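Local coordinates for protein 3-polyprenyl-4-hydroxybenzoate decarboxylase and related decarboxylases (Pelotomaculum thermopropionicum, PDB 6H6X) that is HmfF, a prenylated-FMN-dependent UbiD-family decarboxylase that can also carboxylate 2-furoic acid to furandicarboxylic acid, at residues 329-341 against 359-372. The protein carries 8 engineered substitutions. Numbering follows the deposited sequence.
Sequences SCRYHAVISIEKK and EVKHVVVVDHEINI
Strands 333-338 and 362-367 run parallel, their axes at 27°, with backbone bonds alternating from Ala334 N to His362 O through to Ile338 N to Val366 O. At the start Tyr332 O is gripped twice, by Lys361 N (2.7 Å) and by His362 N (3.2 Å). Beside it, Arg331 NH1 meets Glu359 OE2 at 3.1 Å in a salt bridge: the oxygen lies in the guanidinium plane, but the carboxylate is turned 86° to that plane and is approached from above. A methionine in place of Arg331 would probably leave Glu359 without this charged mate and Tyr260 without its cation-pi partner. The rings of His333 and His362 stack face to face and offset, centroids 4.3 Å apart; His362 CG, anti to its backbone N (chi1 -179°), brings its ring over that of His333, whose ND1 is hydrogen-bonded to Glu379 OE1 of the second subunit. Farther along this face Val335 CG1 packs on Ile372 CG2 (3.5 Å), which also reaches Ser337 CB. The other face carries Ile336 CD1 against Val363 CG1 (3.8 Å), and Ile338 CD1 lies on Val365 CG1. At the far end Glu339 CG sits over the His368 ring in a CH-pi contact. The two strands and the helix between them, 345-356, make a beta-alpha-beta unit of the C-terminal domain, the helix covering the Ile336-Val365 face, while strands 319-324 and 414-418 flank the two strands in the mixed sheet.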
ATOM      1  N   SER B 329       6.133  -3.954 -11.137  1.00 32.75           N
ATOM      2  CA  SER B 329       5.617  -4.266 -12.500  1.00 28.89           C
ATOM      3  C   SER B 329       5.297  -5.729 -12.746  1.00 31.07           C
ATOM      4  O   SER B 329       5.360  -6.203 -13.893  1.00 33.61           O
ATOM      5  CB  SER B 329       6.492  -3.652 -13.584  1.00 31.73           C
ATOM      6  OG  SER B 329       6.758  -2.268 -13.191  1.00 34.05           O
ATOM      7  N   CYS B 330       4.841  -6.417 -11.691  1.00 29.48           N
ATOM      8  CA  CYS B 330       4.570  -7.857 -11.712  1.00 26.01           C
ATOM      9  C   CYS B 330       5.673  -8.592 -12.436  1.00 28.72           C
ATOM     10  O   CYS B 330       5.448  -9.385 -13.340  1.00 35.93           O
ATOM     11  CB  CYS B 330       3.187  -8.160 -12.220  1.00 27.63           C
ATOM     12  SG  CYS B 330       1.874  -7.317 -11.304  1.00 31.94           S
ATOM     13  N   ARG B 331       6.897  -8.359 -11.959  1.00 32.89           N
ATOM     14  CA  ARG B 331       8.085  -8.815 -12.628  1.00 34.20           C
ATOM     15  C   ARG B 331       9.368  -8.727 -11.735  1.00 32.67           C
ATOM     16  O   ARG B 331      10.120  -9.689 -11.660  1.00 32.13           O
ATOM     17  CB  ARG B 331       8.274  -7.887 -13.821  1.00 40.39           C
ATOM     18  CG  ARG B 331       9.274  -8.316 -14.817  1.00 44.09           C
ATOM     19  CD  ARG B 331       9.441  -7.182 -15.816  1.00 49.11           C
ATOM     20  NE  ARG B 331       8.243  -6.880 -16.580  1.00 54.02           N
ATOM     21  CZ  ARG B 331       7.958  -7.379 -17.778  1.00 54.99           C
ATOM     22  NH1 ARG B 331       8.798  -8.218 -18.397  1.00 58.98           N
ATOM     23  NH2 ARG B 331       6.819  -7.037 -18.373  1.00 59.08           N
ATOM     24  N   TYR B 332       9.633  -7.571 -11.142  1.00 31.27           N
ATOM     25  CA  TYR B 332      10.888  -7.292 -10.484  1.00 34.64           C
ATOM     26  C   TYR B 332      10.925  -7.704  -9.022  1.00 32.16           C
ATOM     27  O   TYR B 332      12.012  -8.061  -8.523  1.00 28.51           O
ATOM     28  CB  TYR B 332      11.262  -5.765 -10.580  1.00 36.41           C
ATOM     29  CG  TYR B 332      11.433  -5.300 -11.997  1.00 35.63           C
ATOM     30  CD1 TYR B 332      12.239  -6.004 -12.881  1.00 39.56           C
ATOM     31  CD2 TYR B 332      10.798  -4.169 -12.474  1.00 40.13           C
ATOM     32  CE1 TYR B 332      12.367  -5.616 -14.193  1.00 43.19           C
ATOM     33  CE2 TYR B 332      10.932  -3.757 -13.805  1.00 39.39           C
ATOM     34  CZ  TYR B 332      11.712  -4.484 -14.648  1.00 39.97           C
ATOM     35  OH  TYR B 332      11.924  -4.120 -15.967  1.00 48.82           O
ATOM     36  N   HIS B 333       9.769  -7.570  -8.345  1.00 26.11           N
ATOM     37  CA  HIS B 333       9.623  -7.851  -6.950  1.00 26.98           C
ATOM     38  C   HIS B 333       8.764  -9.092  -6.655  1.00 31.16           C
ATOM     39  O   HIS B 333       7.604  -9.138  -7.086  1.00 33.68           O
ATOM     40  CB  HIS B 333       8.961  -6.648  -6.273  1.00 27.87           C
ATOM     41  CG  HIS B 333       9.871  -5.511  -6.038  1.00 28.91           C
ATOM     42  ND1 HIS B 333       9.555  -4.485  -5.180  1.00 29.40           N
ATOM     43  CD2 HIS B 333      11.103  -5.239  -6.548  1.00 29.29           C
ATOM     44  CE1 HIS B 333      10.560  -3.616  -5.195  1.00 31.17           C
ATOM     45  NE2 HIS B 333      11.507  -4.058  -6.010  1.00 25.44           N
ATOM     46  N   ALA B 334       9.293 -10.026  -5.861  1.00 29.27           N
ATOM     47  CA  ALA B 334       8.573 -11.222  -5.448  1.00 26.06           C
ATOM     48  C   ALA B 334       8.393 -11.334  -3.932  1.00 31.20           C
ATOM     49  O   ALA B 334       9.288 -10.959  -3.157  1.00 33.05           O
ATOM     50  CB  ALA B 334       9.232 -12.426  -6.017  1.00 28.92           C
ATOM     51  N   VAL B 335       7.177 -11.693  -3.511  1.00 28.36           N
ATOM     52  CA  VAL B 335       6.872 -12.039  -2.146  1.00 30.77           C
ATOM     53  C   VAL B 335       6.494 -13.531  -2.109  1.00 31.25           C
ATOM     54  O   VAL B 335       5.691 -13.994  -2.930  1.00 38.36           O
ATOM     55  CB  VAL B 335       5.760 -11.165  -1.537  1.00 31.09           C
ATOM     56  CG1 VAL B 335       5.534 -11.492  -0.079  1.00 31.09           C
ATOM     57  CG2 VAL B 335       6.106  -9.692  -1.618  1.00 31.79           C
ATOM     58  N   ILE B 336       7.113 -14.301  -1.197  1.00 30.13           N
ATOM     59  CA  ILE B 336       6.982 -15.762  -1.134  1.00 33.52           C
ATOM     60  C   ILE B 336       6.561 -16.112   0.263  1.00 34.71           C
ATOM     61  O   ILE B 336       7.217 -15.690   1.184  1.00 38.74           O
ATOM     62  CB  ILE B 336       8.295 -16.476  -1.494  1.00 35.13           C
ATOM     63  CG1 ILE B 336       8.685 -16.099  -2.908  1.00 36.17           C
ATOM     64  CG2 ILE B 336       8.148 -18.005  -1.447  1.00 34.38           C
ATOM     65  CD1 ILE B 336      10.006 -16.607  -3.325  1.00 37.89           C
ATOM     66  N   SER B 337       5.432 -16.798   0.422  1.00 36.64           N
ATOM     67  CA  SER B 337       5.012 -17.332   1.740  1.00 40.34           C
ATOM     68  C   SER B 337       5.397 -18.804   1.833  1.00 40.35           C
ATOM     69  O   SER B 337       5.228 -19.553   0.887  1.00 38.65           O
ATOM     70  CB  SER B 337       3.503 -17.179   1.973  1.00 37.88           C
ATOM     71  OG  SER B 337       2.844 -17.932   1.030  1.00 46.82           O
ATOM     72  N   ILE B 338       6.001 -19.192   2.944  1.00 43.18           N
ATOM     73  CA  ILE B 338       6.310 -20.592   3.222  1.00 43.22           C
ATOM     74  C   ILE B 338       5.758 -21.016   4.571  1.00 42.18           C
ATOM     75  O   ILE B 338       5.565 -20.203   5.455  1.00 40.60           O
ATOM     76  CB  ILE B 338       7.811 -20.855   3.201  1.00 45.40           C
ATOM     77  CG1 ILE B 338       8.576 -20.030   4.242  1.00 46.34           C
ATOM     78  CG2 ILE B 338       8.382 -20.652   1.804  1.00 46.19           C
ATOM     79  CD1 ILE B 338      10.062 -20.375   4.199  1.00 44.47           C
ATOM     80  N   GLU B 339       5.448 -22.293   4.710  1.00 47.68           N
ATOM     81  CA  GLU B 339       5.110 -22.873   6.017  1.00 51.03           C
ATOM     82  C   GLU B 339       6.421 -23.450   6.459  1.00 51.33           C
ATOM     83  O   GLU B 339       6.766 -24.564   6.098  1.00 61.14           O
ATOM     84  CB  GLU B 339       4.002 -23.927   5.906  1.00 58.11           C
ATOM     85  CG  GLU B 339       3.588 -24.559   7.235  1.00 73.09           C
ATOM     86  CD  GLU B 339       2.550 -25.690   7.033  1.00 77.77           C
ATOM     87  OE1 GLU B 339       2.922 -26.703   6.402  1.00 75.07           O
ATOM     88  OE2 GLU B 339       1.365 -25.586   7.473  1.00 79.29           O
ATOM     89  N   LYS B 340       7.190 -22.672   7.201  1.00 47.35           N
ATOM     90  CA  LYS B 340       8.588 -23.041   7.439  1.00 52.34           C
ATOM     91  C   LYS B 340       8.708 -24.219   8.447  1.00 56.22           C
ATOM     92  O   LYS B 340       8.079 -24.165   9.490  1.00 57.62           O
ATOM     93  CB  LYS B 340       9.396 -21.823   7.905  1.00 49.58           C
ATOM     94  CG  LYS B 340      10.842 -22.151   8.224  1.00 50.41           C
ATOM     95  CD  LYS B 340      11.756 -20.939   8.227  1.00 56.82           C
ATOM     96  CE  LYS B 340      11.425 -19.999   9.357  1.00 52.10           C
ATOM     97  NZ  LYS B 340      12.651 -19.303   9.803  1.00 48.83           N
ATOM     98  N   LYS B 341       9.510 -25.240   8.114  1.00 60.25           N
ATOM     99  CA  LYS B 341       9.828 -26.392   9.013  1.00 68.54           C
ATOM    100  C   LYS B 341      11.281 -26.345   9.488  1.00 68.73           C
ATOM    101  O   LYS B 341      11.537 -26.656  10.634  1.00 80.74           O
ATOM    102  CB  LYS B 341       9.661 -27.755   8.336  1.00 68.05           C
ATOM    103  CG  LYS B 341       8.402 -27.975   7.516  1.00 72.93           C
ATOM    104  CD  LYS B 341       7.217 -28.438   8.309  1.00 77.94           C
ATOM    105  CE  LYS B 341       6.348 -29.357   7.440  1.00 87.96           C
ATOM    106  NZ  LYS B 341       5.067 -29.722   8.103  1.00 91.03           N
ATOM    107  N   GLU B 359      14.824 -11.505 -14.529  1.00 55.08           N
ATOM    108  CA  GLU B 359      14.161 -10.240 -14.146  1.00 50.67           C
ATOM    109  C   GLU B 359      13.957  -9.988 -12.633  1.00 45.71           C
ATOM    110  O   GLU B 359      13.972  -8.826 -12.223  1.00 42.96           O
ATOM    111  CB  GLU B 359      12.802 -10.150 -14.828  1.00 57.33           C
ATOM    112  CG  GLU B 359      12.897 -10.105 -16.355  1.00 70.18           C
ATOM    113  CD  GLU B 359      11.612 -10.550 -17.051  1.00 83.77           C
ATOM    114  OE1 GLU B 359      10.838 -11.478 -16.591  1.00 76.08           O
ATOM    115  OE2 GLU B 359      11.352  -9.909 -18.095  1.00 89.62           O
ATOM    116  N   VAL B 360      13.759 -11.053 -11.829  1.00 38.10           N
ATOM    117  CA  VAL B 360      13.452 -10.887 -10.440  1.00 39.07           C
ATOM    118  C   VAL B 360      14.685 -10.299  -9.761  1.00 34.29           C
ATOM    119  O   VAL B 360      15.781 -10.826  -9.871  1.00 33.45           O
ATOM    120  CB  VAL B 360      13.078 -12.189  -9.702  1.00 42.70           C
ATOM    121  CG1 VAL B 360      12.891 -11.884  -8.220  1.00 45.22           C
ATOM    122  CG2 VAL B 360      11.819 -12.807 -10.314  1.00 47.70           C
ATOM    123  N   LYS B 361      14.441  -9.262  -8.981  1.00 30.32           N
ATOM    124  CA  LYS B 361      15.459  -8.369  -8.512  1.00 36.52           C
ATOM    125  C   LYS B 361      15.484  -8.314  -6.961  1.00 33.44           C
ATOM    126  O   LYS B 361      16.490  -8.006  -6.349  1.00 34.79           O
ATOM    127  CB  LYS B 361      15.047  -6.975  -9.066  1.00 38.20           C
ATOM    128  CG  LYS B 361      16.201  -6.143  -9.411  1.00 46.25           C
ATOM    129  CD  LYS B 361      15.794  -4.785  -9.926  1.00 42.00           C
ATOM    130  CE  LYS B 361      16.466  -3.759  -9.038  1.00 42.06           C
ATOM    131  NZ  LYS B 361      16.424  -2.392  -9.621  1.00 51.56           N
ATOM    132  N   HIS B 362      14.329  -8.474  -6.349  1.00 31.75           N
ATOM    133  CA  HIS B 362      14.085  -8.236  -4.945  1.00 30.73           C
ATOM    134  C   HIS B 362      13.047  -9.317  -4.503  1.00 34.42           C
ATOM    135  O   HIS B 362      11.956  -9.466  -5.147  1.00 30.67           O
ATOM    136  CB  HIS B 362      13.508  -6.859  -4.844  1.00 34.00           C
ATOM    137  CG  HIS B 362      13.186  -6.392  -3.454  1.00 38.38           C
ATOM    138  ND1 HIS B 362      12.029  -6.745  -2.782  1.00 50.21           N
ATOM    139  CD2 HIS B 362      13.786  -5.467  -2.676  1.00 47.06           C
ATOM    140  CE1 HIS B 362      11.951  -6.097  -1.634  1.00 48.36           C
ATOM    141  NE2 HIS B 362      13.015  -5.323  -1.533  1.00 56.96           N
ATOM    142  N   VAL B 363      13.387 -10.079  -3.464  1.00 29.03           N
ATOM    143  CA  VAL B 363      12.565 -11.181  -2.987  1.00 31.14           C
ATOM    144  C   VAL B 363      12.389 -11.009  -1.499  1.00 31.36           C
ATOM    145  O   VAL B 363      13.390 -10.832  -0.787  1.00 31.77           O
ATOM    146  CB  VAL B 363      13.237 -12.513  -3.276  1.00 33.78           C
ATOM    147  CG1 VAL B 363      12.356 -13.698  -2.883  1.00 31.88           C
ATOM    148  CG2 VAL B 363      13.582 -12.568  -4.739  1.00 34.31           C
ATOM    149  N   VAL B 364      11.152 -10.973  -1.032  1.00 27.80           N
ATOM    150  CA  VAL B 364      10.887 -11.166   0.366  1.00 31.09           C
ATOM    151  C   VAL B 364      10.153 -12.464   0.720  1.00 35.35           C
ATOM    152  O   VAL B 364       9.167 -12.835   0.047  1.00 32.15           O
ATOM    153  CB  VAL B 364      10.410  -9.920   1.143  1.00 32.73           C
ATOM    154  CG1 VAL B 364      10.397  -8.601   0.371  1.00 37.91           C
ATOM    155  CG2 VAL B 364       9.303 -10.128   2.107  1.00 34.30           C
ATOM    156  N   VAL B 365      10.658 -13.158   1.753  1.00 31.77           N
ATOM    157  CA  VAL B 365      10.058 -14.439   2.212  1.00 33.99           C
ATOM    158  C   VAL B 365       9.351 -14.190   3.540  1.00 31.70           C
ATOM    159  O   VAL B 365       9.905 -13.569   4.405  1.00 35.52           O
ATOM    160  CB  VAL B 365      11.098 -15.581   2.370  1.00 36.21           C
ATOM    161  CG1 VAL B 365      10.414 -16.902   2.780  1.00 36.13           C
ATOM    162  CG2 VAL B 365      11.872 -15.784   1.086  1.00 30.76           C
ATOM    163  N   VAL B 366       8.115 -14.629   3.678  1.00 33.65           N
ATOM    164  CA  VAL B 366       7.366 -14.469   4.906  1.00 33.92           C
ATOM    165  C   VAL B 366       6.705 -15.803   5.302  1.00 39.30           C
ATOM    166  O   VAL B 366       6.622 -16.727   4.502  1.00 38.55           O
ATOM    167  CB  VAL B 366       6.288 -13.395   4.820  1.00 35.09           C
ATOM    168  CG1 VAL B 366       6.938 -12.057   4.509  1.00 36.49           C
ATOM    169  CG2 VAL B 366       5.269 -13.733   3.730  1.00 36.71           C
ATOM    170  N   ASP B 367       6.248 -15.874   6.546  1.00 39.85           N
ATOM    171  CA  ASP B 367       5.522 -17.028   7.025  1.00 43.39           C
ATOM    172  C   ASP B 367       4.113 -17.112   6.397  1.00 48.91           C
ATOM    173  O   ASP B 367       3.521 -16.104   5.994  1.00 43.16           O
ATOM    174  CB  ASP B 367       5.449 -16.958   8.561  1.00 46.69           C
ATOM    175  CG  ASP B 367       6.838 -17.150   9.221  1.00 50.86           C
ATOM    176  OD1 ASP B 367       7.483 -18.202   8.966  1.00 54.55           O
ATOM    177  OD2 ASP B 367       7.318 -16.249   9.949  1.00 45.77           O
ATOM    178  N   HIS B 368       3.597 -18.337   6.330  1.00 54.24           N
ATOM    179  CA  HIS B 368       2.286 -18.675   5.720  1.00 52.29           C
ATOM    180  C   HIS B 368       1.113 -17.849   6.178  1.00 47.68           C
ATOM    181  O   HIS B 368       0.190 -17.635   5.412  1.00 56.41           O
ATOM    182  CB  HIS B 368       1.957 -20.198   5.863  1.00 64.98           C
ATOM    183  CG  HIS B 368       1.797 -20.686   7.288  1.00 76.81           C
ATOM    184  ND1 HIS B 368       0.613 -21.206   7.778  1.00 83.64           N
ATOM    185  CD2 HIS B 368       2.678 -20.751   8.318  1.00 85.61           C
ATOM    186  CE1 HIS B 368       0.769 -21.550   9.048  1.00 87.06           C
ATOM    187  NE2 HIS B 368       2.017 -21.298   9.397  1.00 87.34           N
ATOM    188  N   GLU B 369       1.117 -17.362   7.404  1.00 47.78           N
ATOM    189  CA  GLU B 369      -0.023 -16.566   7.886  1.00 52.21           C
ATOM    190  C   GLU B 369      -0.051 -15.079   7.422  1.00 52.42           C
ATOM    191  O   GLU B 369      -1.040 -14.390   7.696  1.00 53.13           O
ATOM    192  CB  GLU B 369      -0.179 -16.708   9.408  1.00 62.57           C
ATOM    193  CG  GLU B 369       0.627 -15.755  10.300  1.00 74.30           C
ATOM    194  CD  GLU B 369       2.110 -16.122  10.425  1.00 82.49           C
ATOM    195  OE1 GLU B 369       2.469 -17.310  10.157  1.00 76.27           O
ATOM    196  OE2 GLU B 369       2.896 -15.216  10.834  1.00 72.22           O
ATOM    197  N   ILE B 370       1.017 -14.593   6.750  1.00 45.83           N
ATOM    198  CA  ILE B 370       1.055 -13.203   6.249  1.00 38.56           C
ATOM    199  C   ILE B 370       0.311 -13.231   4.929  1.00 36.77           C
ATOM    200  O   ILE B 370       0.488 -14.120   4.095  1.00 43.90           O
ATOM    201  CB  ILE B 370       2.500 -12.688   6.073  1.00 36.64           C
ATOM    202  CG1 ILE B 370       3.237 -12.628   7.420  1.00 33.51           C
ATOM    203  CG2 ILE B 370       2.510 -11.331   5.375  1.00 38.88           C
ATOM    204  CD1 ILE B 370       2.627 -11.681   8.456  1.00 37.36           C
ATOM    205  N   ASN B 371      -0.589 -12.296   4.747  1.00 36.37           N
ATOM    206  CA  ASN B 371      -1.227 -12.159   3.433  1.00 33.74           C
ATOM    207  C   ASN B 371      -0.253 -11.356   2.521  1.00 38.60           C
ATOM    208  O   ASN B 371      -0.078 -10.116   2.657  1.00 38.03           O
ATOM    209  CB  ASN B 371      -2.582 -11.466   3.598  1.00 35.66           C
ATOM    210  CG  ASN B 371      -3.259 -11.161   2.292  1.00 39.96           C
ATOM    211  OD1 ASN B 371      -2.853 -11.625   1.210  1.00 41.58           O
ATOM    212  ND2 ASN B 371      -4.276 -10.321   2.372  1.00 45.47           N
ATOM    213  N   ILE B 372       0.359 -12.072   1.610  1.00 34.57           N
ATOM    214  CA  ILE B 372       1.345 -11.538   0.727  1.00 36.53           C
ATOM    215  C   ILE B 372       0.811 -10.618  -0.341  1.00 41.18           C
ATOM    216  O   ILE B 372       1.622  -9.896  -0.971  1.00 39.66           O
ATOM    217  CB  ILE B 372       2.165 -12.632   0.043  1.00 34.19           C
ATOM    218  CG1 ILE B 372       1.314 -13.476  -0.875  1.00 36.94           C
ATOM    219  CG2 ILE B 372       2.867 -13.496   1.083  1.00 35.82           C
ATOM    220  CD1 ILE B 372       2.101 -14.332  -1.795  1.00 34.59           C
TER
HETATM  221  O   HOH W   1       9.570  -7.844  -2.892  1.00 39.70           O
HETATM  222  O   HOH W   2       5.758 -20.490   8.822  1.00 54.43           O